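Local coordinates for dITP/XTP pyrophosphatase (Mycobacteroides abscessus, PDB 6WWD), which hydrolyses the non-canonical purine nucleoside triphosphates XTP, dITP and ITP to monophosphates and diphosphate, probably cleansing the nucleotide pool, at the interface of chains A and B. Numbering follows the deposited sequence. Chains: chain A/B, dITP/XTP pyrophosphatase.

The interface of chains A and B. Residues chain A 54, 133-135, 194; chain B 140-142, 164.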
# COMPACT_ATOMS: atom_id res chain seq x y z
N LEU A 54 10.21 0.03 14.53
CA LEU A 54 9.35 0.14 15.71
C LEU A 54 9.26 -1.20 16.47
O LEU A 54 9.26 -1.22 17.71
CB LEU A 54 7.95 0.59 15.29
CG LEU A 54 7.80 2.11 15.15
CD1 LEU A 54 6.50 2.43 14.43
CD2 LEU A 54 7.83 2.80 16.51
N GLU A 133 5.23 5.74 24.43
CA GLU A 133 5.17 6.68 23.32
C GLU A 133 6.02 6.18 22.16
O GLU A 133 7.10 5.62 22.36
CB GLU A 133 5.62 8.05 23.80
CG GLU A 133 5.67 9.10 22.76
CD GLU A 133 5.82 10.46 23.39
OE1 GLU A 133 4.78 11.16 23.48
OE2 GLU A 133 6.94 10.81 23.82
N GLU A 134 5.52 6.36 20.93
CA GLU A 134 6.20 5.82 19.74
C GLU A 134 6.35 6.90 18.68
O GLU A 134 5.36 7.51 18.25
CB GLU A 134 5.44 4.65 19.12
CG GLU A 134 5.14 3.50 20.06
CD GLU A 134 4.48 2.32 19.37
OE1 GLU A 134 4.10 2.46 18.19
OE2 GLU A 134 4.38 1.24 19.99
N VAL A 135 7.59 7.11 18.24
CA VAL A 135 7.90 8.00 17.12
C VAL A 135 8.83 7.24 16.19
O VAL A 135 9.78 6.59 16.64
CB VAL A 135 8.58 9.30 17.59
CG1 VAL A 135 8.91 10.19 16.38
CG2 VAL A 135 7.69 10.06 18.57
N MET A 194 6.47 18.21 12.81
CA MET A 194 5.83 17.46 13.89
C MET A 194 6.80 17.17 15.03
O MET A 194 6.37 17.01 16.18
CB MET A 194 5.21 16.16 13.37
CG MET A 194 4.57 15.26 14.41
SD MET A 194 5.75 14.14 15.19
CE MET A 194 6.12 13.01 13.86
N ARG B 140 6.61 10.15 12.06
CA ARG B 140 5.28 9.67 12.43
C ARG B 140 5.18 9.56 13.94
O ARG B 140 6.00 8.88 14.56
CB ARG B 140 4.97 8.29 11.83
CG ARG B 140 4.91 8.31 10.35
CD ARG B 140 4.32 7.03 9.73
NE ARG B 140 4.29 7.27 8.30
CZ ARG B 140 3.19 7.30 7.56
NH1 ARG B 140 1.99 7.04 8.09
NH2 ARG B 140 3.31 7.56 6.26
N TRP B 141 4.18 10.22 14.52
CA TRP B 141 3.89 10.14 15.95
C TRP B 141 2.71 9.19 16.12
O TRP B 141 1.58 9.54 15.77
CB TRP B 141 3.56 11.53 16.48
CG TRP B 141 3.39 11.70 17.99
CD1 TRP B 141 3.85 10.88 18.97
CD2 TRP B 141 2.72 12.79 18.65
NE1 TRP B 141 3.49 11.38 20.21
CE2 TRP B 141 2.81 12.55 20.03
CE3 TRP B 141 2.04 13.92 18.20
CZ2 TRP B 141 2.26 13.43 20.98
CZ3 TRP B 141 1.49 14.80 19.15
CH2 TRP B 141 1.60 14.54 20.51
N LYS B 142 2.96 8.00 16.65
CA LYS B 142 1.93 6.96 16.65
C LYS B 142 0.90 7.20 17.74
O LYS B 142 1.24 7.64 18.86
CB LYS B 142 2.56 5.57 16.81
CG LYS B 142 3.60 5.23 15.73
CD LYS B 142 2.93 5.26 14.35
CE LYS B 142 3.43 4.15 13.43
NZ LYS B 142 2.43 3.06 13.33
N ARG B 164 0.03 7.27 21.50
CA ARG B 164 0.34 6.00 22.13
C ARG B 164 1.16 6.25 23.40
O ARG B 164 1.98 7.16 23.45
CB ARG B 164 1.08 5.09 21.15
CG ARG B 164 0.60 3.65 21.19
CD ARG B 164 0.94 2.90 19.92
NE ARG B 164 0.01 3.19 18.84
CZ ARG B 164 0.19 2.80 17.58
NH1 ARG B 164 1.29 2.11 17.26
NH2 ARG B 164 -0.70 3.13 16.62
O HOH W 1 3.19 7.80 20.81
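A:Glu134 and B:Trp141 meet across the homodimer interface at an antiparallel strand pairing, and they illustrate how two strands can be joined by their backbones and then secured by side chains. A:Glu134 O accepts a hydrogen bond from B:Lys142 N at 2.9 Å, nearly straight at 166°. The same carbonyl oxygen lies at the edge of the B:Trp141 indole, in the ring plane, 3.8 Å from CD1. Water 1 bridges the chains: it lies 2.7 Å from A:Glu134 N and also hydrogen-bonds to the backbone oxygens of B:Lys142 and B:Arg164, giving backbone groups of two strands and a loop a shared partner.

From the start of its strand, the A:Glu134 side chain leaves with CG anti to the carbonyl carbon (chi1 -55°) and runs extended, passing B:Lys142 CB on its way to B:Arg164. There the carboxylate OE1 forms a salt bridge with the guanidinium NH1 at 3.0 Å. NH1 approaches from above the carboxylate plane and the hydrogen bond is markedly bent, so the attraction is probably more electrostatic than directional. B:Lys142 CB sits over the centre of one guanidinium face and supports the arginine from within its own chain. The more distant B:Lys142 ammonium may add to the positive field.

The B:Trp141 side chain diverges from that of A:Glu134, its CG anti to the backbone N (chi1 -172°), which carries the indole towards A:Glu133. A:Glu133 OE1 lies 3.5 Å from the indole NE1, the carboxylate steeply inclined to the ring. The A:Val135 methyl CG2 lies off the indole plane, 4.0 Å from CD1, while A:Met194 SD (poorly ordered) lies 3.6 Å from the tryptophan CB. On the A:Glu134 side of the patch, A:Leu54 CD1 packs on the aliphatic CE of B:Lys142.

Both chains contribute strand 134-145 to this pairing; helix 49-64 and the 3-10 helix 193-195 of chain A flank it. The centre of the patch is about 15 Å from A:Asp72, the predicted proton acceptor.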